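Side-chain contacts in uncharacterized protein (Acinetobacter baumannii, PDB 4L3U), which is of unknown function but folds as a small all-helical protein of the DUF4844 family: residues Thr40-Asn44 with Ser45-Met49; Ser107-Ile111 with Val112-Ser116; Glu76-Gln79 with Val80-Asn83. All coordinates share one frame; numbering follows the deposited sequence. Where two conformers were deposited one is given.

Contact 1 (Thr40-Asn44 with Ser45-Met49); sequences TGVQN and SALRM
Asn44 is the N-cap of helix 45-68, and its side chain closes the first turn: OD1 accepts from the backbone N of Leu47 at 2.9 Å. The donor lies in the plane of the side-chain carbonyl, on a lone pair, although the N-H...O angle is only 140°. CG stands anti to the backbone N of Asn44 (chi1 -168°), which swings the amide forward over the helix start and also brings OD1 to 3.3 Å from Ala46 CB. The backbone carbonyl of the same residue serves the next amide, with Asn44 O accepting from Arg48 N at 2.8 Å. Side chain and main chain of the cap thus satisfy two successive N-H groups of the opening turn.

The second element is a side-on grip by Arg48 on a single carbonyl oxygen. NE reaches Val42 O at 2.8 Å and NH2 reaches Val42 O at 2.7 Å, and both bonds run close to the guanidinium plane. They differ at the acceptor: NE uses a lone pair in the carbonyl plane, whereas NH2 stands 44° above it. The bend at chi3 turns the guanidinium back toward the loop, while the side chains of Arg48 and Val42 run antiparallel alongside each other, with Val42 CG1 3.7 Å from Arg48 CB. A water at the guanidinium edge accepts from NH2 and donates to Thr40 O, extending the tie two residues back along the loop.

The same CG1 methyl of Val42 also packs 4.0 Å from Leu47 CD2. Beyond the contact, Arg48 NH1 forms a salt bridge with Asp30, and Phe32 touches both Val42 and Arg48. Val42 also leans on Asp97 of helix 95-112, so the loop entering helix 45-68 lies against the start of that later helix.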
loop_
_atom_site.group_PDB
_atom_site.type_symbol
_atom_site.label_atom_id
_atom_site.label_comp_id
_atom_site.label_asym_id
_atom_site.label_seq_id
_atom_site.Cartn_x
_atom_site.Cartn_y
_atom_site.Cartn_z
ATOM N N THR A 40 0.076 -15.951 7.976
ATOM C CA THR A 40 0.433 -16.040 9.389
ATOM C C THR A 40 0.708 -14.670 10.012
ATOM O O THR A 40 0.594 -14.499 11.228
ATOM C CB THR A 40 1.667 -16.947 9.586
ATOM O OG1 THR A 40 2.709 -16.551 8.685
ATOM C CG2 THR A 40 1.306 -18.396 9.315
ATOM N N GLY A 41 1.065 -13.699 9.178
ATOM C CA GLY A 41 1.383 -12.364 9.651
ATOM C C GLY A 41 2.874 -12.159 9.805
ATOM O O GLY A 41 3.644 -13.118 9.815
ATOM N N VAL A 42 3.284 -10.901 9.926
ATOM C CA VAL A 42 4.689 -10.577 10.120
ATOM C C VAL A 42 5.055 -10.849 11.567
ATOM O O VAL A 42 4.474 -10.266 12.485
ATOM C CB VAL A 42 4.990 -9.109 9.766
ATOM C CG1 VAL A 42 6.437 -8.753 10.094
ATOM C CG2 VAL A 42 4.716 -8.867 8.302
ATOM N N GLN A 43 6.024 -11.737 11.763
ATOM C CA GLN A 43 6.422 -12.162 13.098
ATOM C C GLN A 43 7.326 -11.148 13.795
ATOM O O GLN A 43 7.109 -10.822 14.963
ATOM C CB GLN A 43 7.102 -13.531 13.033
ATOM C CG GLN A 43 6.136 -14.709 13.131
ATOM C CD GLN A 43 4.902 -14.543 12.258
ATOM O OE1 GLN A 43 3.938 -13.876 12.641
ATOM N NE2 GLN A 43 4.924 -15.158 11.080
ATOM N N ASN A 44 8.333 -10.643 13.091
ATOM C CA ASN A 44 9.221 -9.642 13.674
ATOM C C ASN A 44 8.448 -8.368 13.990
ATOM O O ASN A 44 8.020 -7.646 13.087
ATOM C CB ASN A 44 10.393 -9.337 12.742
ATOM C CG ASN A 44 11.474 -8.525 13.421
ATOM O OD1 ASN A 44 11.458 -7.297 13.387
ATOM N ND2 ASN A 44 12.418 -9.210 14.054
ATOM N N SER A 45 8.264 -8.104 15.279
ATOM C CA SER A 45 7.433 -6.995 15.725
ATOM C C SER A 45 7.973 -5.648 15.268
ATOM O O SER A 45 7.206 -4.742 14.932
ATOM C CB SER A 45 7.321 -6.991 17.244
ATOM O OG SER A 45 6.587 -5.858 17.676
ATOM N N ALA A 46 9.294 -5.516 15.275
ATOM C CA ALA A 46 9.932 -4.294 14.815
ATOM C C ALA A 46 9.597 -4.097 13.348
ATOM O O ALA A 46 9.280 -2.989 12.918
ATOM C CB ALA A 46 11.434 -4.374 15.013
ATOM N N LEU A 47 9.645 -5.186 12.589
ATOM C CA LEU A 47 9.391 -5.125 11.156
ATOM C C LEU A 47 7.925 -4.832 10.859
ATOM O O LEU A 47 7.624 -4.015 9.994
ATOM C CB LEU A 47 9.801 -6.431 10.480
ATOM C CG LEU A 47 9.682 -6.444 8.954
ATOM C CD1 LEU A 47 10.616 -5.426 8.322
ATOM C CD2 LEU A 47 9.983 -7.830 8.426
ATOM N N ARG A 48 7.016 -5.495 11.572
ATOM C CA ARG A 48 5.590 -5.294 11.338
ATOM C C ARG A 48 5.205 -3.846 11.587
ATOM O O ARG A 48 4.480 -3.239 10.802
ATOM C CB ARG A 48 4.739 -6.193 12.234
ATOM C CG ARG A 48 3.249 -6.077 11.925
ATOM C CD ARG A 48 2.372 -6.783 12.938
ATOM N NE ARG A 48 2.568 -8.229 12.932
ATOM C CZ ARG A 48 1.693 -9.104 13.416
ATOM N NH1 ARG A 48 0.548 -8.688 13.938
ATOM N NH2 ARG A 48 1.959 -10.401 13.373
HETATM N N MSE A 49 5.685 -3.305 12.699
HETATM C CA MSE A 49 5.407 -1.927 13.058
HETATM C C MSE A 49 5.965 -0.980 12.004
HETATM O O MSE A 49 5.314 -0.012 11.606
HETATM C CB MSE A 49 6.048 -1.617 14.398
HETATM C CG MSE A 49 5.694 -0.267 14.951
HETATM SE SE MSE A 49 6.762 0.046 16.524
HETATM C CE MSE A 49 6.194 -1.495 17.591
HETATM O O HOH W 1 0.190 -12.309 13.607
#

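Contact 2 (Ser107-Ile111 with Val112-Ser116); sequences SFLDI and VGLES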
loop_
_atom_site.group_PDB
_atom_site.type_symbol
_atom_site.label_atom_id
_atom_site.label_comp_id
_atom_site.label_asym_id
_atom_site.label_seq_id
_atom_site.Cartn_x
_atom_site.Cartn_y
_atom_site.Cartn_z
ATOM N N SER A 107 -5.961 -2.297 -1.609
ATOM C CA SER A 107 -7.088 -1.699 -0.906
ATOM C C SER A 107 -7.145 -0.201 -1.176
ATOM O O SER A 107 -8.227 0.370 -1.279
ATOM C CB SER A 107 -6.988 -1.967 0.596
ATOM O OG SER A 107 -6.998 -3.359 0.867
ATOM N N PHE A 108 -5.977 0.427 -1.299
ATOM C CA PHE A 108 -5.904 1.842 -1.661
ATOM C C PHE A 108 -6.589 2.074 -2.997
ATOM O O PHE A 108 -7.340 3.030 -3.149
ATOM C CB PHE A 108 -4.452 2.324 -1.769
ATOM C CG PHE A 108 -3.813 2.680 -0.449
ATOM C CD1 PHE A 108 -4.468 3.485 0.469
ATOM C CD2 PHE A 108 -2.543 2.222 -0.140
ATOM C CE1 PHE A 108 -3.873 3.814 1.677
ATOM C CE2 PHE A 108 -1.945 2.545 1.062
ATOM C CZ PHE A 108 -2.612 3.342 1.972
ATOM N N LEU A 109 -6.320 1.200 -3.962
ATOM C CA LEU A 109 -6.915 1.325 -5.284
ATOM C C LEU A 109 -8.431 1.388 -5.168
ATOM O O LEU A 109 -9.077 2.236 -5.786
ATOM C CB LEU A 109 -6.510 0.150 -6.175
ATOM C CG LEU A 109 -5.028 0.015 -6.529
ATOM C CD1 LEU A 109 -4.821 -1.189 -7.420
ATOM C CD2 LEU A 109 -4.510 1.260 -7.213
ATOM N N ASP A 110 -8.986 0.499 -4.354
ATOM C CA ASP A 110 -10.425 0.445 -4.150
ATOM C C ASP A 110 -10.920 1.725 -3.484
ATOM O O ASP A 110 -11.935 2.286 -3.889
ATOM C CB ASP A 110 -10.797 -0.773 -3.302
ATOM C CG ASP A 110 -10.568 -2.082 -4.034
ATOM O OD1 ASP A 110 -10.890 -2.155 -5.237
ATOM O OD2 ASP A 110 -10.063 -3.035 -3.406
ATOM N N ILE A 111 -10.191 2.189 -2.473
ATOM C CA ILE A 111 -10.578 3.394 -1.739
ATOM C C ILE A 111 -10.623 4.640 -2.632
ATOM O O ILE A 111 -11.634 5.341 -2.668
ATOM C CB ILE A 111 -9.648 3.643 -0.519
ATOM C CG1 ILE A 111 -9.837 2.529 0.511
ATOM C CG2 ILE A 111 -9.937 5.003 0.137
ATOM C CD1 ILE A 111 -8.811 2.520 1.617
ATOM N N VAL A 112 -9.534 4.916 -3.346
ATOM C CA VAL A 112 -9.423 6.143 -4.138
ATOM C C VAL A 112 -10.020 6.003 -5.536
ATOM O O VAL A 112 -9.940 6.925 -6.346
ATOM C CB VAL A 112 -7.952 6.605 -4.279
ATOM C CG1 VAL A 112 -7.310 6.760 -2.908
ATOM C CG2 VAL A 112 -7.152 5.637 -5.148
ATOM N N GLY A 113 -10.591 4.840 -5.826
ATOM C CA GLY A 113 -11.258 4.619 -7.096
ATOM C C GLY A 113 -10.304 4.539 -8.267
ATOM O O GLY A 113 -10.627 4.972 -9.369
ATOM N N LEU A 114 -9.127 3.979 -8.023
ATOM C CA LEU A 114 -8.141 3.788 -9.072
ATOM C C LEU A 114 -8.224 2.347 -9.548
ATOM O O LEU A 114 -8.164 1.420 -8.745
ATOM C CB LEU A 114 -6.746 4.089 -8.533
ATOM C CG LEU A 114 -5.643 4.276 -9.571
ATOM C CD1 LEU A 114 -5.920 5.473 -10.457
ATOM C CD2 LEU A 114 -4.322 4.438 -8.866
ATOM N N GLU A 115 -8.370 2.153 -10.850
ATOM C CA GLU A 115 -8.589 0.814 -11.380
ATOM C C GLU A 115 -7.349 -0.070 -11.318
ATOM O O GLU A 115 -7.410 -1.205 -10.847
ATOM C CB GLU A 115 -9.087 0.897 -12.814
ATOM C CG GLU A 115 -10.475 1.469 -12.915
ATOM C CD GLU A 115 -10.975 1.505 -14.339
ATOM O OE1 GLU A 115 -10.246 1.017 -15.232
ATOM O OE2 GLU A 115 -12.094 2.017 -14.561
ATOM N N SER A 116 -6.230 0.456 -11.798
ATOM C CA SER A 116 -4.999 -0.317 -11.919
ATOM C C SER A 116 -3.821 0.424 -11.297
ATOM O O SER A 116 -3.884 1.632 -11.068
ATOM C CB SER A 116 -4.715 -0.591 -13.400
ATOM O OG SER A 116 -3.441 -1.178 -13.590
#
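Leu114 N donates to Leu109 O at 2.8 Å, a bond that reaches back five residues and marks how helix 95-112 ends. Its N-H...O angle is 145°. A weak companion bond runs inside it, from Gly113 N to Asp110 O at 3.5 Å. One residue earlier the ordinary helical bond, four residues back, is still made: Val112 N meets Phe108 O at 2.9 Å, almost straight at 174°. Nested bonds of the six-to-one and five-to-two kind, with Gly113 at positive phi (70°) where the chain leaves the helix, define a Schellman motif.

The apolar contact that commonly accompanies this motif is present too. Leu109 CD2 lies 3.6 Å from Leu114 CD2, and the two leucine side chains cross obliquely rather than running alongside. Leu114 holds CG anti to its own backbone N, whereas the CG of Leu109 is anti to the carbonyl carbon; these first torsions place the two CG atoms, and chi2 then directs the methyls. Leu109 CB, for its part, rests 3.3 Å from Leu114 O.

Val112 folds back on the turn before it, its CG2 methyl 3.3 Å from Phe108 O, and its side chain also touches Phe62 and Tyr66 of helix 45-68. Farther along the loop, Ser116 OG is bonded to Glu118 N.

Chemically, the carbonyls of Phe108, Leu109 and Asp110 are met by main-chain N-H groups, that of Asp110 only weakly, so these three bonds of the helix end use no side-chain donor, while a leucine pair packs across the reversal.

Contact 3 (Glu76-Gln79 with Val80-Asn83); sequences ELLQ and VLAN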
loop_
_atom_site.group_PDB
_atom_site.type_symbol
_atom_site.label_atom_id
_atom_site.label_comp_id
_atom_site.label_asym_id
_atom_site.label_seq_id
_atom_site.Cartn_x
_atom_site.Cartn_y
_atom_site.Cartn_z
ATOM N N GLU A 76 -2.616 11.637 -10.468
ATOM C CA GLU A 76 -2.218 12.119 -9.150
ATOM C C GLU A 76 -2.286 11.000 -8.132
ATOM O O GLU A 76 -1.353 10.791 -7.361
ATOM C CB GLU A 76 -3.124 13.264 -8.699
ATOM C CG GLU A 76 -2.850 14.574 -9.410
ATOM C CD GLU A 76 -3.956 15.595 -9.217
ATOM O OE1 GLU A 76 -4.904 15.314 -8.460
ATOM O OE2 GLU A 76 -3.876 16.682 -9.826
ATOM N N LEU A 77 -3.398 10.282 -8.132
ATOM C CA LEU A 77 -3.581 9.171 -7.216
ATOM C C LEU A 77 -2.539 8.084 -7.460
ATOM O O LEU A 77 -2.075 7.443 -6.521
ATOM C CB LEU A 77 -4.989 8.596 -7.369
ATOM C CG LEU A 77 -6.131 9.544 -7.005
ATOM C CD1 LEU A 77 -7.448 8.963 -7.487
ATOM C CD2 LEU A 77 -6.166 9.801 -5.509
ATOM N N LEU A 78 -2.162 7.884 -8.719
ATOM C CA LEU A 78 -1.217 6.829 -9.068
ATOM C C LEU A 78 0.194 7.158 -8.605
ATOM O O LEU A 78 0.932 6.276 -8.185
ATOM C CB LEU A 78 -1.216 6.585 -10.578
ATOM C CG LEU A 78 -0.292 5.468 -11.081
ATOM C CD1 LEU A 78 -0.696 4.118 -10.508
ATOM C CD2 LEU A 78 -0.283 5.426 -12.602
ATOM N N GLN A 79 0.575 8.425 -8.685
ATOM C CA GLN A 79 1.904 8.821 -8.246
ATOM C C GLN A 79 2.068 8.652 -6.740
ATOM O O GLN A 79 3.121 8.230 -6.274
ATOM C CB GLN A 79 2.203 10.264 -8.641
ATOM C CG GLN A 79 3.541 10.751 -8.125
ATOM C CD GLN A 79 3.972 12.056 -8.755
ATOM O OE1 GLN A 79 3.684 12.322 -9.921
ATOM N NE2 GLN A 79 4.669 12.879 -7.985
ATOM N N VAL A 80 1.030 8.992 -5.984
ATOM C CA VAL A 80 1.055 8.818 -4.536
ATOM C C VAL A 80 1.200 7.336 -4.204
ATOM O O VAL A 80 1.925 6.960 -3.283
ATOM C CB VAL A 80 -0.223 9.377 -3.880
ATOM C CG1 VAL A 80 -0.271 9.037 -2.391
ATOM C CG2 VAL A 80 -0.305 10.881 -4.086
ATOM N N LEU A 81 0.501 6.499 -4.961
ATOM C CA LEU A 81 0.597 5.056 -4.794
ATOM C C LEU A 81 2.021 4.578 -5.092
ATOM O O LEU A 81 2.628 3.871 -4.286
ATOM C CB LEU A 81 -0.396 4.356 -5.720
ATOM C CG LEU A 81 -0.573 2.849 -5.524
ATOM C CD1 LEU A 81 -1.523 2.570 -4.375
ATOM C CD2 LEU A 81 -1.070 2.198 -6.804
ATOM N N ALA A 82 2.547 4.989 -6.247
ATOM C CA ALA A 82 3.869 4.564 -6.714
ATOM C C ALA A 82 4.984 5.019 -5.778
ATOM O O ALA A 82 5.930 4.279 -5.513
ATOM C CB ALA A 82 4.120 5.091 -8.128
ATOM N N ASN A 83 4.876 6.246 -5.288
ATOM C CA ASN A 83 5.861 6.772 -4.358
ATOM C C ASN A 83 5.761 6.106 -3.000
ATOM O O ASN A 83 6.763 5.921 -2.330
ATOM C CB ASN A 83 5.697 8.281 -4.210
ATOM C CG ASN A 83 6.113 9.035 -5.459
ATOM O OD1 ASN A 83 6.930 8.558 -6.248
ATOM N ND2 ASN A 83 5.549 10.221 -5.646
#
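Leu78 O accepts from Ala82 N at 2.8 Å, one of four consecutive backbone bonds that each span four residues, the pattern of an alpha-helix. Gln79 O to Asn83 N is equally short. The other two are longer, with Val80 N 3.3 Å from Glu76 O and Leu81 N bonded to Leu77 O at a similar length.

Among the polar side chains, the nearest approach is that of Asn83 to Gln79. Asn83 CG is anti to its carbonyl carbon and beside its backbone N (chi1 -70°), which folds the amide back along the helix until ND2 stands 3.2 Å from Gln79 CG. ND2 is equally near Gln79 O, but the angle is too poor for a hydrogen bond. The amide planes are turned 73° apart. Asn83 ND2 lies closer to the CG methylene than to the glutamine amide, whose NE2 is nevertheless near Asn83 ND2 at 3.6 Å, two donors that do not bond.

This is the middle of helix 74-86, packed between other helices of the all-helical fold. Its Val80 side chain faces Ala61 and Phe62 of helix 45-68, whereas Leu78 and Ala82, one turn apart, both touch Ile120 of helix 120-134.

The direct apolar contact between the segments is long: Leu78 CD1 is 4.2 Å from Leu81 CD2. Methyl groups also rest against main-chain oxygens of the preceding turn: Val80 CG2 lies 3.4 Å from Glu76 O, and Ala82 CB is the same distance from Leu78 O. At the front of the segment, Glu76 OE1 accepts from Thr73 N.

Overall arrangement
Contacts 2 and 3 are neighbours, their centres 11 Å apart, and they join the consecutive helices 74-86 and 95-112. Leu81 CD2 meets Leu109 CD2 at 3.6 Å, and Leu81 CD1 also approaches Phe108 CB. Leu77 CD1 lies 3.4 Å from Val112 O, so the end of helix 95-112 packs against the first turns of helix 74-86. Contact 1 is remote: its centre is 25 Å from each of the others, on the opposite side of the chain's centre, and its nearest atoms are about 13 Å from contact 2. With no active site or ligand assigned to this protein, the three can be related only through the fold.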